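Local coordinates for protein folylpolyglutamate synthase (FolC) (Helicobacter pylori, PDB 6K8C) that probably adds glutamate to dihydropteroate to make dihydrofolate and then extends tetrahydrofolates into polyglutamates, spending ATP at each step, at residues F43-K48 with L128-A133; T61-T66 with L269-R274; L67-Q72 with T253-N258; N73-H78 with D135-V140. All blocks are in the same frame, centred on the assembly; numbering follows the deposited sequence.

Contact 4 joins two neighbouring parallel strands of the N-terminal, P-loop NTPase-like domain, and the other three contacts are arranged around it. Contact 1 lies with its centre about 9 Å from that of contact 4, where helix 121-132 leads into strand 138-142. Contacts 2 and 3 share helix 58-70, which follows the P-loop; their centres are about 16 Å apart. Contact 3 is about 11 Å from contact 4, centre to centre, and packs Leu255 on Phe74 and Tyr138. Contact 2, about 15 Å from contact 4, is tied to it by Arg63 and His78, reaches toward the second domain, and has a bound citric acid about 4 Å from the Leu271 side chain.

Contact 1 of 4, residues F43-K48 with L128-A133; sequences FEIQAK and LAVMLA
Ile45, in the loop that leads from helix 28-41 into strand 48-53, reaches the end of helix 121-132. Its CB lies 4.1 Å from Val130 CG1. With CG1 anti to the backbone N (chi1 -175°), the longer branch runs on toward the helix end: Ile45 CG1 is 4.1 Å from Ala133 O, and CD1 settles between Val130 and Ala133. At this tip Ile45 CD1 approaches Ala133 O to 3.4 Å, Val130 O to 3.7 Å, Ala133 CB to 3.8 Å and Val130 CG1 to 3.9 Å.

Phe43 comes in beside it. Its CG takes the crowded position between backbone N and carbonyl carbon (chi1 60°), which swings the ring over to the helix. The ring presents its edge, with Val130 O near the ring plane and 3.5 Å from Phe43 CZ. Met131, its chain bent at chi2 and chi3, brings its sulfur obliquely to the ring, a Met-aromatic contact with Met131 SD 3.9 Å from Phe43 CE2. Outside the two segments, Phe38 of helix 28-41 makes an edge-to-face pair with Phe43, and Lys134 a cation-pi contact.

No hydrogen bond crosses between the segments. Carbon, sulfur and two backbone carbonyl oxygens, those of Val130 and Ala133 at and just past the helix end, do the touching. The loop is therefore joined to the helix by apolar burial and shape, and the ring-edge C-H groups are probably weakly attracted to Val130 O.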
loop_
_atom_site.group_PDB
_atom_site.type_symbol
_atom_site.label_atom_id
_atom_site.label_comp_id
_atom_site.label_asym_id
_atom_site.label_seq_id
_atom_site.Cartn_x
_atom_site.Cartn_y
_atom_site.Cartn_z
ATOM N N PHE A 43 -8.356 -24.125 8.945
ATOM C CA PHE A 43 -9.670 -23.947 8.340
ATOM C C PHE A 43 -9.528 -23.414 6.922
ATOM O O PHE A 43 -8.491 -22.868 6.535
ATOM C CB PHE A 43 -10.540 -23.006 9.177
ATOM C CG PHE A 43 -9.966 -21.625 9.340
ATOM C CD1 PHE A 43 -10.238 -20.635 8.403
ATOM C CD2 PHE A 43 -9.165 -21.314 10.426
ATOM C CE1 PHE A 43 -9.715 -19.368 8.540
ATOM C CE2 PHE A 43 -8.637 -20.045 10.573
ATOM C CZ PHE A 43 -8.913 -19.067 9.627
ATOM N N GLU A 44 -10.605 -23.579 6.155
ATOM C CA GLU A 44 -10.765 -22.965 4.844
ATOM C C GLU A 44 -11.570 -21.688 5.062
ATOM O O GLU A 44 -12.753 -21.750 5.408
ATOM C CB GLU A 44 -11.474 -23.921 3.887
ATOM C CG GLU A 44 -11.547 -23.479 2.438
ATOM C CD GLU A 44 -11.238 -24.626 1.488
ATOM O OE1 GLU A 44 -11.119 -24.390 0.265
ATOM O OE2 GLU A 44 -11.106 -25.770 1.974
ATOM N N ILE A 45 -10.925 -20.532 4.881
ATOM C CA ILE A 45 -11.556 -19.264 5.233
ATOM C C ILE A 45 -12.845 -19.066 4.432
ATOM O O ILE A 45 -12.909 -19.346 3.228
ATOM C CB ILE A 45 -10.565 -18.101 5.027
ATOM C CG1 ILE A 45 -11.172 -16.783 5.511
ATOM C CG2 ILE A 45 -10.132 -17.992 3.564
ATOM C CD1 ILE A 45 -10.158 -15.787 6.041
ATOM N N GLN A 46 -13.892 -18.600 5.115
ATOM C CA GLN A 46 -15.188 -18.404 4.474
ATOM C C GLN A 46 -15.392 -16.998 3.931
ATOM O O GLN A 46 -16.250 -16.807 3.058
ATOM C CB GLN A 46 -16.314 -18.738 5.451
ATOM C CG GLN A 46 -16.029 -19.971 6.291
ATOM C CD GLN A 46 -17.123 -20.258 7.290
ATOM O OE1 GLN A 46 -16.892 -20.267 8.501
ATOM N NE2 GLN A 46 -18.326 -20.505 6.788
ATOM N N ALA A 47 -14.627 -16.022 4.419
ATOM C CA ALA A 47 -14.734 -14.656 3.927
ATOM C C ALA A 47 -14.536 -14.600 2.418
ATOM O O ALA A 47 -13.740 -15.350 1.845
ATOM C CB ALA A 47 -13.700 -13.770 4.622
ATOM N N LYS A 48 -15.279 -13.713 1.768
ATOM C CA LYS A 48 -15.050 -13.472 0.354
ATOM C C LYS A 48 -13.767 -12.668 0.199
ATOM O O LYS A 48 -13.552 -11.680 0.907
ATOM C CB LYS A 48 -16.242 -12.744 -0.263
ATOM C CG LYS A 48 -17.506 -13.597 -0.315
ATOM C CD LYS A 48 -18.670 -12.836 -0.943
ATOM C CE LYS A 48 -19.989 -13.585 -0.783
ATOM N NZ LYS A 48 -19.882 -15.010 -1.205
ATOM N N LEU A 128 -0.872 -15.030 8.823
ATOM C CA LEU A 128 -1.389 -14.244 9.934
ATOM C C LEU A 128 -2.655 -13.493 9.529
ATOM O O LEU A 128 -3.615 -13.410 10.306
ATOM C CB LEU A 128 -0.321 -13.271 10.434
ATOM C CG LEU A 128 0.835 -13.850 11.256
ATOM C CD1 LEU A 128 1.907 -12.793 11.463
ATOM C CD2 LEU A 128 0.332 -14.390 12.587
ATOM N N ALA A 129 -2.677 -12.944 8.312
ATOM C CA ALA A 129 -3.873 -12.255 7.837
ATOM C C ALA A 129 -5.065 -13.203 7.766
ATOM O O ALA A 129 -6.172 -12.854 8.193
ATOM C CB ALA A 129 -3.608 -11.616 6.469
ATOM N N VAL A 130 -4.858 -14.408 7.229
ATOM C CA VAL A 130 -5.953 -15.371 7.131
ATOM C C VAL A 130 -6.431 -15.778 8.518
ATOM O O VAL A 130 -7.638 -15.921 8.753
ATOM C CB VAL A 130 -5.524 -16.595 6.304
ATOM C CG1 VAL A 130 -6.678 -17.605 6.202
ATOM C CG2 VAL A 130 -5.048 -16.167 4.930
ATOM N N MET A 131 -5.499 -15.974 9.457
ATOM C CA MET A 131 -5.886 -16.313 10.825
ATOM C C MET A 131 -6.714 -15.195 11.446
ATOM O O MET A 131 -7.750 -15.441 12.079
ATOM C CB MET A 131 -4.642 -16.590 11.675
ATOM C CG MET A 131 -4.056 -17.980 11.502
ATOM S SD MET A 131 -5.122 -19.290 12.149
ATOM C CE MET A 131 -5.141 -18.878 13.890
ATOM N N LEU A 132 -6.271 -13.950 11.265
ATOM C CA LEU A 132 -6.979 -12.812 11.834
ATOM C C LEU A 132 -8.346 -12.599 11.201
ATOM O O LEU A 132 -9.220 -12.012 11.847
ATOM C CB LEU A 132 -6.140 -11.548 11.680
ATOM C CG LEU A 132 -4.865 -11.497 12.513
ATOM C CD1 LEU A 132 -4.016 -10.307 12.100
ATOM C CD2 LEU A 132 -5.204 -11.433 13.989
ATOM N N ALA A 133 -8.549 -13.059 9.965
ATOM C CA ALA A 133 -9.794 -12.844 9.236
ATOM C C ALA A 133 -10.738 -14.039 9.310
ATOM O O ALA A 133 -11.701 -14.100 8.538
ATOM C CB ALA A 133 -9.495 -12.508 7.773
#

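Contact 2 of 4, residues T61-T66 with L269-R274; sequences TGRFLT and LNLIGR
Leu269 and Phe64 form the tight half of this contact. Leu269 lies across the Phe64 ring at about a right angle: its CB comes 3.4 Å from Phe64 CE1, and its CD2 sits over one ring face in a CH-pi contact, 20° off the ring normal. The other methyl, Leu269 CD1, presses against Arg63 CG at 3.5 Å. Arg63 starts with CG anti to the backbone N (chi1 -172°), bends at chi2 and chi3, and slides past Leu271 in the opposite direction, so that Leu271 CD2 lies over one guanidinium face, 3.5 Å from Arg63 NH1.

The looser side is wet. Arg63 NH1 donates to two waters in the guanidinium plane, each at 3.0 Å from NH1; one passes the link to Asn270 O, the other accepts from Ile272 N as well. Arg63 NE is hydrogen-bonded to His78 ND1, and Phe92 makes a cation-pi contact with the arginine. These partners fix the turn of the guanidinium.

Beyond, the type II turn Leu271-Arg274 leads into strand 276-279 of the second sheet. The pairing joins the helix after the P-loop to the linker before the C-terminal domain, as in the two-domain folylpolyglutamate synthases, relatives of the Mur ligases.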
loop_
_atom_site.group_PDB
_atom_site.type_symbol
_atom_site.label_atom_id
_atom_site.label_comp_id
_atom_site.label_asym_id
_atom_site.label_seq_id
_atom_site.Cartn_x
_atom_site.Cartn_y
_atom_site.Cartn_z
ATOM N N THR A 61 -7.045 2.327 -2.758
ATOM C CA THR A 61 -8.157 1.597 -3.363
ATOM C C THR A 61 -8.681 0.521 -2.419
ATOM O O THR A 61 -9.893 0.381 -2.222
ATOM C CB THR A 61 -7.727 0.964 -4.687
ATOM O OG1 THR A 61 -7.215 1.971 -5.565
ATOM C CG2 THR A 61 -8.911 0.263 -5.349
ATOM N N GLY A 62 -7.774 -0.254 -1.825
ATOM C CA GLY A 62 -8.197 -1.312 -0.923
ATOM C C GLY A 62 -8.831 -0.785 0.347
ATOM O O GLY A 62 -9.811 -1.349 0.845
ATOM N N ARG A 63 -8.283 0.301 0.896
ATOM C CA ARG A 63 -8.819 0.818 2.150
ATOM C C ARG A 63 -10.163 1.501 1.932
ATOM O O ARG A 63 -11.048 1.421 2.792
ATOM C CB ARG A 63 -7.815 1.774 2.802
ATOM C CG ARG A 63 -8.201 2.213 4.228
ATOM C CD ARG A 63 -8.314 1.031 5.202
ATOM N NE ARG A 63 -7.058 0.294 5.278
ATOM C CZ ARG A 63 -6.025 0.644 6.033
ATOM N NH1 ARG A 63 -6.091 1.718 6.809
ATOM N NH2 ARG A 63 -4.923 -0.088 6.014
ATOM N N PHE A 64 -10.334 2.180 0.791
ATOM C CA PHE A 64 -11.634 2.757 0.447
ATOM C C PHE A 64 -12.702 1.675 0.376
ATOM O O PHE A 64 -13.793 1.820 0.940
ATOM C CB PHE A 64 -11.551 3.491 -0.898
ATOM C CG PHE A 64 -11.230 4.953 -0.792
ATOM C CD1 PHE A 64 -11.830 5.748 0.166
ATOM C CD2 PHE A 64 -10.341 5.540 -1.684
ATOM C CE1 PHE A 64 -11.538 7.105 0.243
ATOM C CE2 PHE A 64 -10.042 6.894 -1.613
ATOM C CZ PHE A 64 -10.642 7.677 -0.647
ATOM N N LEU A 65 -12.400 0.576 -0.323
ATOM C CA LEU A 65 -13.329 -0.549 -0.378
ATOM C C LEU A 65 -13.613 -1.095 1.017
ATOM O O LEU A 65 -14.769 -1.361 1.367
ATOM C CB LEU A 65 -12.764 -1.644 -1.282
ATOM C CG LEU A 65 -13.549 -2.956 -1.383
ATOM C CD1 LEU A 65 -14.955 -2.718 -1.909
ATOM C CD2 LEU A 65 -12.819 -3.942 -2.276
ATOM N N THR A 66 -12.560 -1.269 1.827
ATOM C CA THR A 66 -12.714 -1.742 3.202
ATOM C C THR A 66 -13.656 -0.843 4.001
ATOM O O THR A 66 -14.516 -1.329 4.745
ATOM C CB THR A 66 -11.340 -1.815 3.885
ATOM O OG1 THR A 66 -10.510 -2.764 3.203
ATOM C CG2 THR A 66 -11.471 -2.238 5.356
ATOM N N LEU A 269 -10.803 9.231 4.433
ATOM C CA LEU A 269 -9.762 8.217 4.333
ATOM C C LEU A 269 -8.488 8.698 5.010
ATOM O O LEU A 269 -8.002 9.800 4.740
ATOM C CB LEU A 269 -9.471 7.871 2.871
ATOM C CG LEU A 269 -8.253 6.955 2.695
ATOM C CD1 LEU A 269 -8.512 5.603 3.350
ATOM C CD2 LEU A 269 -7.872 6.781 1.230
ATOM N N ASN A 270 -7.946 7.861 5.885
ATOM C CA ASN A 270 -6.669 8.114 6.533
ATOM C C ASN A 270 -5.828 6.853 6.427
ATOM O O ASN A 270 -6.281 5.767 6.804
ATOM C CB ASN A 270 -6.856 8.511 8.001
ATOM C CG ASN A 270 -5.549 8.542 8.766
ATOM O OD1 ASN A 270 -5.131 7.540 9.342
ATOM N ND2 ASN A 270 -4.897 9.700 8.778
ATOM N N LEU A 271 -4.620 6.991 5.895
ATOM C CA LEU A 271 -3.667 5.896 5.827
ATOM C C LEU A 271 -2.420 6.282 6.599
ATOM O O LEU A 271 -1.941 7.415 6.495
ATOM C CB LEU A 271 -3.291 5.552 4.386
ATOM C CG LEU A 271 -4.353 4.885 3.519
ATOM C CD1 LEU A 271 -3.805 4.663 2.113
ATOM C CD2 LEU A 271 -4.803 3.576 4.154
ATOM N N ILE A 272 -1.907 5.336 7.389
ATOM C CA ILE A 272 -0.682 5.583 8.134
ATOM C C ILE A 272 0.462 5.824 7.158
ATOM O O ILE A 272 0.619 5.110 6.160
ATOM C CB ILE A 272 -0.391 4.405 9.079
ATOM C CG1 ILE A 272 -1.398 4.399 10.234
ATOM C CG2 ILE A 272 1.035 4.471 9.608
ATOM C CD1 ILE A 272 -1.534 3.053 10.936
ATOM N N GLY A 273 1.264 6.846 7.438
ATOM C CA GLY A 273 2.387 7.162 6.585
ATOM C C GLY A 273 2.046 7.983 5.365
ATOM O O GLY A 273 2.914 8.178 4.509
ATOM N N ARG A 274 0.809 8.457 5.250
ATOM C CA ARG A 274 0.385 9.337 4.167
ATOM C C ARG A 274 -0.047 10.656 4.786
ATOM O O ARG A 274 -1.028 10.693 5.536
ATOM C CB ARG A 274 -0.764 8.723 3.360
ATOM C CG ARG A 274 -0.335 7.699 2.319
ATOM C CD ARG A 274 0.041 6.374 2.961
ATOM N NE ARG A 274 0.068 5.290 1.986
ATOM C CZ ARG A 274 0.148 4.001 2.300
ATOM N NH1 ARG A 274 0.213 3.628 3.571
ATOM N NH2 ARG A 274 0.164 3.085 1.343
HETATM O O HOH W 1 -3.594 2.830 8.058
HETATM O O HOH W 2 -8.015 3.865 7.533
#

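Contact 3 of 4, residues L67-Q72 with T253-N258; sequences LLLADQ and TLLPCN
Leucine methyls and a pair of amides make the first shell. Leu69 CD2 meets Leu255 CD1 at 4.0 Å as the two leucines cross obliquely, and Leu69 CD1 reaches Leu254 CD1 at 4.3 Å. These are loose contacts, with the backbones well apart (CA of Leu69 and CA of Leu255 9.2 Å). Three residues on, past the helix, Gln72 and Asn258 reach toward each other tip to tip. Gln72 OE1 lies 3.1 Å from Asn258 ND2, the two amide planes turned 81° apart.

The torsions set this up. Gln72 has CG anti to its carbonyl carbon (chi1 -60°) and a bend at chi2 that folds the amide round toward Asn258; Asn258 extends with CG anti to the backbone N (chi1 -169°). The Asn258 amide is held from its other end, since OD1 accepts from the backbone N of Gln260.

In the next shell, a type I turn from Leu255 to Asn258, closed by Asn258 N to Leu255 O at 3.1 Å, places both residues on the same side as helix 58-70. Cys257, exposed in this turn, has been seen in a disulfide in a structure of this protein.

The contact thus pairs the C-terminal ends of helices 58-70 and 241-254 near the surface: Phe251 of helix 241-254 touches Leu69 and Gln72, while Tyr138 of strand 138-142 touches both Leu69 and Leu255.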
loop_
_atom_site.group_PDB
_atom_site.type_symbol
_atom_site.label_atom_id
_atom_site.label_comp_id
_atom_site.label_asym_id
_atom_site.label_seq_id
_atom_site.Cartn_x
_atom_site.Cartn_y
_atom_site.Cartn_z
ATOM N N LEU A 67 -13.495 0.479 3.867
ATOM C CA LEU A 67 -14.342 1.408 4.614
ATOM C C LEU A 67 -15.793 1.331 4.153
ATOM O O LEU A 67 -16.712 1.371 4.981
ATOM C CB LEU A 67 -13.817 2.839 4.478
ATOM C CG LEU A 67 -12.443 3.087 5.110
ATOM C CD1 LEU A 67 -11.974 4.520 4.863
ATOM C CD2 LEU A 67 -12.449 2.744 6.606
ATOM N N LEU A 68 -16.019 1.221 2.842
ATOM C CA LEU A 68 -17.386 1.108 2.339
ATOM C C LEU A 68 -18.057 -0.159 2.857
ATOM O O LEU A 68 -19.217 -0.133 3.279
ATOM C CB LEU A 68 -17.389 1.132 0.808
ATOM C CG LEU A 68 -16.993 2.444 0.134
ATOM C CD1 LEU A 68 -16.598 2.199 -1.312
ATOM C CD2 LEU A 68 -18.120 3.467 0.230
ATOM N N LEU A 69 -17.340 -1.285 2.824
ATOM C CA LEU A 69 -17.909 -2.536 3.316
ATOM C C LEU A 69 -18.192 -2.458 4.810
ATOM O O LEU A 69 -19.256 -2.891 5.273
ATOM C CB LEU A 69 -16.963 -3.698 3.000
ATOM C CG LEU A 69 -16.792 -3.990 1.508
ATOM C CD1 LEU A 69 -15.614 -4.925 1.252
ATOM C CD2 LEU A 69 -18.072 -4.575 0.940
ATOM N N ALA A 70 -17.254 -1.898 5.581
ATOM C CA ALA A 70 -17.464 -1.743 7.017
ATOM C C ALA A 70 -18.674 -0.870 7.316
ATOM O O ALA A 70 -19.364 -1.093 8.318
ATOM C CB ALA A 70 -16.211 -1.155 7.671
ATOM N N ASP A 71 -18.951 0.116 6.458
ATOM C CA ASP A 71 -20.123 0.971 6.625
ATOM C C ASP A 71 -21.433 0.220 6.416
ATOM O O ASP A 71 -22.491 0.730 6.801
ATOM C CB ASP A 71 -20.058 2.153 5.659
ATOM C CG ASP A 71 -19.546 3.415 6.317
ATOM O OD1 ASP A 71 -19.294 3.383 7.539
ATOM O OD2 ASP A 71 -19.391 4.437 5.614
ATOM N N GLN A 72 -21.392 -0.959 5.798
ATOM C CA GLN A 72 -22.554 -1.828 5.701
ATOM C C GLN A 72 -22.598 -2.864 6.812
ATOM O O GLN A 72 -23.303 -3.871 6.680
ATOM C CB GLN A 72 -22.586 -2.517 4.336
ATOM C CG GLN A 72 -22.669 -1.546 3.184
ATOM C CD GLN A 72 -23.909 -0.673 3.264
ATOM O OE1 GLN A 72 -24.984 -1.138 3.639
ATOM N NE2 GLN A 72 -23.763 0.600 2.920
ATOM N N THR A 253 -20.029 -4.165 -7.260
ATOM C CA THR A 253 -19.960 -5.495 -7.861
ATOM C C THR A 253 -20.151 -6.579 -6.809
ATOM O O THR A 253 -20.787 -7.606 -7.074
ATOM C CB THR A 253 -18.625 -5.679 -8.588
ATOM O OG1 THR A 253 -18.483 -4.665 -9.589
ATOM C CG2 THR A 253 -18.553 -7.044 -9.271
ATOM N N LEU A 254 -19.613 -6.362 -5.605
ATOM C CA LEU A 254 -19.815 -7.311 -4.520
ATOM C C LEU A 254 -21.247 -7.277 -4.003
ATOM O O LEU A 254 -21.779 -8.315 -3.599
ATOM C CB LEU A 254 -18.840 -7.018 -3.379
ATOM C CG LEU A 254 -17.346 -7.163 -3.698
ATOM C CD1 LEU A 254 -16.509 -6.441 -2.649
ATOM C CD2 LEU A 254 -16.957 -8.636 -3.780
ATOM N N LEU A 255 -21.886 -6.107 -4.010
ATOM C CA LEU A 255 -23.202 -5.918 -3.398
ATOM C C LEU A 255 -24.127 -5.262 -4.413
ATOM O O LEU A 255 -24.513 -4.095 -4.263
ATOM C CB LEU A 255 -23.092 -5.084 -2.119
ATOM C CG LEU A 255 -22.246 -5.674 -0.986
ATOM C CD1 LEU A 255 -21.945 -4.616 0.071
ATOM C CD2 LEU A 255 -22.936 -6.873 -0.347
ATOM N N PRO A 256 -24.512 -5.992 -5.466
ATOM C CA PRO A 256 -25.295 -5.369 -6.542
ATOM C C PRO A 256 -26.692 -4.953 -6.124
ATOM O O PRO A 256 -27.320 -4.168 -6.842
ATOM C CB PRO A 256 -25.340 -6.456 -7.624
ATOM C CG PRO A 256 -25.173 -7.729 -6.879
ATOM C CD PRO A 256 -24.278 -7.427 -5.707
ATOM N N CYS A 257 -27.194 -5.440 -4.993
ATOM C CA CYS A 257 -28.524 -5.069 -4.534
ATOM C C CYS A 257 -28.521 -3.853 -3.619
ATOM O O CYS A 257 -29.597 -3.340 -3.291
ATOM C CB CYS A 257 -29.180 -6.257 -3.822
ATOM S SG CYS A 257 -29.207 -7.750 -4.841
ATOM N N ASN A 258 -27.349 -3.372 -3.208
ATOM C CA ASN A 258 -27.267 -2.165 -2.395
ATOM C C ASN A 258 -27.487 -0.941 -3.277
ATOM O O ASN A 258 -26.739 -0.713 -4.236
ATOM C CB ASN A 258 -25.915 -2.082 -1.688
ATOM C CG ASN A 258 -25.880 -0.999 -0.632
ATOM O OD1 ASN A 258 -25.964 0.185 -0.945
ATOM N ND2 ASN A 258 -25.757 -1.400 0.628
#

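Contact 4 of 4, residues N73-H78 with D135-V140; sequences NFKVLH and DCDYLV
Strands 76-79 and 138-142 are parallel neighbours in the central sheet of a P-loop NTPase-like domain, their short segments 4.8 Å apart and 11° off parallel. Leu77 N donates to Tyr138 O, and Leu77 O accepts from Val140 N at 2.8 Å. At the entry to the strands Lys75 O takes two donors, Tyr138 N from nearly along its axis and Asp137 N at 2.6 Å from above its carbonyl plane. Lys75 N is met by the side chain of Asp137, whose OD2 accepts through its anti lone pair at 2.7 Å, nearly straight (171°). The Lys75 chain bends at chi3 and chi4 to bring NZ to Asp135 O. Asp137 and Leu139 also pair through the backbone with Lys48 of strand 48-53.

Val76, His78, Tyr138 and Val140 face helix 58-70; Leu77 and Leu139 lie side by side on the other face, with Leu77 CD2 3.6 Å from Leu139 CD1. His78 ND1 is satisfied by the Arg63 hydrogen bond, and its ring edge meets Val140 O. At the start of the strands, Tyr138 and Phe74 form a T-shaped pair, planes at 78°: the Tyr138 edge points at the Phe74 face, with Tyr138 CE2 3.7 Å from Phe74 CG.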
loop_
_atom_site.group_PDB
_atom_site.type_symbol
_atom_site.label_atom_id
_atom_site.label_comp_id
_atom_site.label_asym_id
_atom_site.label_seq_id
_atom_site.Cartn_x
_atom_site.Cartn_y
_atom_site.Cartn_z
ATOM N N ASN A 73 -21.852 -2.637 7.894
ATOM C CA ASN A 73 -21.810 -3.534 9.050
ATOM C C ASN A 73 -21.236 -4.900 8.679
ATOM O O ASN A 73 -21.662 -5.934 9.197
ATOM C CB ASN A 73 -23.191 -3.678 9.697
ATOM C CG ASN A 73 -23.110 -4.106 11.149
ATOM O OD1 ASN A 73 -22.114 -3.855 11.830
ATOM N ND2 ASN A 73 -24.159 -4.762 11.630
ATOM N N PHE A 74 -20.257 -4.911 7.779
ATOM C CA PHE A 74 -19.524 -6.127 7.463
ATOM C C PHE A 74 -18.188 -6.128 8.194
ATOM O O PHE A 74 -17.572 -5.080 8.406
ATOM C CB PHE A 74 -19.284 -6.270 5.959
ATOM C CG PHE A 74 -20.507 -6.663 5.182
ATOM C CD1 PHE A 74 -21.167 -7.850 5.454
ATOM C CD2 PHE A 74 -20.989 -5.849 4.171
ATOM C CE1 PHE A 74 -22.293 -8.214 4.736
ATOM C CE2 PHE A 74 -22.111 -6.205 3.450
ATOM C CZ PHE A 74 -22.767 -7.386 3.731
ATOM N N LYS A 75 -17.751 -7.321 8.583
ATOM C CA LYS A 75 -16.436 -7.506 9.181
ATOM C C LYS A 75 -15.422 -7.702 8.062
ATOM O O LYS A 75 -15.584 -8.592 7.221
ATOM C CB LYS A 75 -16.440 -8.701 10.136
ATOM C CG LYS A 75 -17.227 -8.455 11.413
ATOM C CD LYS A 75 -16.944 -9.533 12.453
ATOM C CE LYS A 75 -18.228 -10.155 12.983
ATOM N NZ LYS A 75 -18.113 -11.637 13.118
ATOM N N VAL A 76 -14.389 -6.862 8.039
ATOM C CA VAL A 76 -13.424 -6.838 6.946
ATOM C C VAL A 76 -12.014 -6.750 7.516
ATOM O O VAL A 76 -11.754 -5.972 8.440
ATOM C CB VAL A 76 -13.676 -5.649 5.989
ATOM C CG1 VAL A 76 -12.762 -5.739 4.768
ATOM C CG2 VAL A 76 -15.137 -5.590 5.567
ATOM N N LEU A 77 -11.096 -7.518 6.940
ATOM C CA LEU A 77 -9.673 -7.353 7.193
ATOM C C LEU A 77 -8.990 -6.886 5.919
ATOM O O LEU A 77 -9.159 -7.498 4.860
ATOM C CB LEU A 77 -9.026 -8.653 7.676
ATOM C CG LEU A 77 -7.588 -8.429 8.161
ATOM C CD1 LEU A 77 -7.322 -9.296 9.374
ATOM C CD2 LEU A 77 -6.553 -8.700 7.073
ATOM N N HIS A 78 -8.205 -5.818 6.033
ATOM C CA HIS A 78 -7.429 -5.283 4.924
ATOM C C HIS A 78 -5.957 -5.576 5.181
ATOM O O HIS A 78 -5.375 -5.061 6.143
ATOM C CB HIS A 78 -7.660 -3.782 4.759
ATOM C CG HIS A 78 -6.988 -3.198 3.558
ATOM N ND1 HIS A 78 -6.696 -1.856 3.445
ATOM C CD2 HIS A 78 -6.560 -3.774 2.411
ATOM C CE1 HIS A 78 -6.124 -1.628 2.276
ATOM N NE2 HIS A 78 -6.029 -2.775 1.628
ATOM N N ASP A 135 -13.210 -14.925 11.076
ATOM C CA ASP A 135 -14.629 -14.621 11.219
ATOM C C ASP A 135 -15.037 -13.352 10.480
ATOM O O ASP A 135 -16.046 -12.730 10.833
ATOM C CB ASP A 135 -15.003 -14.506 12.696
ATOM C CG ASP A 135 -14.737 -15.786 13.461
ATOM O OD1 ASP A 135 -15.176 -16.856 12.992
ATOM O OD2 ASP A 135 -14.081 -15.717 14.520
ATOM N N CYS A 136 -14.282 -12.956 9.460
ATOM C CA CYS A 136 -14.612 -11.772 8.685
ATOM C C CYS A 136 -15.567 -12.117 7.551
ATOM O O CYS A 136 -15.618 -13.252 7.070
ATOM C CB CYS A 136 -13.348 -11.127 8.112
ATOM S SG CYS A 136 -12.413 -10.198 9.318
ATOM N N ASP A 137 -16.330 -11.111 7.122
ATOM C CA ASP A 137 -17.151 -11.275 5.933
ATOM C C ASP A 137 -16.339 -11.094 4.659
ATOM O O ASP A 137 -16.624 -11.743 3.646
ATOM C CB ASP A 137 -18.315 -10.282 5.962
ATOM C CG ASP A 137 -19.194 -10.458 7.180
ATOM O OD1 ASP A 137 -19.819 -11.528 7.297
ATOM O OD2 ASP A 137 -19.248 -9.540 8.023
ATOM N N TYR A 138 -15.336 -10.221 4.689
ATOM C CA TYR A 138 -14.535 -9.913 3.515
ATOM C C TYR A 138 -13.075 -9.813 3.921
ATOM O O TYR A 138 -12.753 -9.327 5.009
ATOM C CB TYR A 138 -14.980 -8.601 2.846
ATOM C CG TYR A 138 -16.358 -8.686 2.230
ATOM C CD1 TYR A 138 -16.531 -9.111 0.919
ATOM C CD2 TYR A 138 -17.490 -8.351 2.967
ATOM C CE1 TYR A 138 -17.796 -9.197 0.356
ATOM C CE2 TYR A 138 -18.751 -8.439 2.418
ATOM C CZ TYR A 138 -18.901 -8.863 1.113
ATOM O OH TYR A 138 -20.164 -8.945 0.561
ATOM N N LEU A 139 -12.203 -10.281 3.037
ATOM C CA LEU A 139 -10.759 -10.164 3.202
ATOM C C LEU A 139 -10.224 -9.435 1.977
ATOM O O LEU A 139 -10.279 -9.966 0.861
ATOM C CB LEU A 139 -10.114 -11.537 3.364
ATOM C CG LEU A 139 -8.584 -11.570 3.360
ATOM C CD1 LEU A 139 -8.029 -10.702 4.478
ATOM C CD2 LEU A 139 -8.079 -13.002 3.476
ATOM N N VAL A 140 -9.758 -8.206 2.175
ATOM C CA VAL A 140 -9.175 -7.399 1.107
ATOM C C VAL A 140 -7.670 -7.627 1.165
ATOM O O VAL A 140 -6.997 -7.175 2.096
ATOM C CB VAL A 140 -9.536 -5.912 1.241
ATOM C CG1 VAL A 140 -8.994 -5.122 0.042
ATOM C CG2 VAL A 140 -11.054 -5.735 1.318
#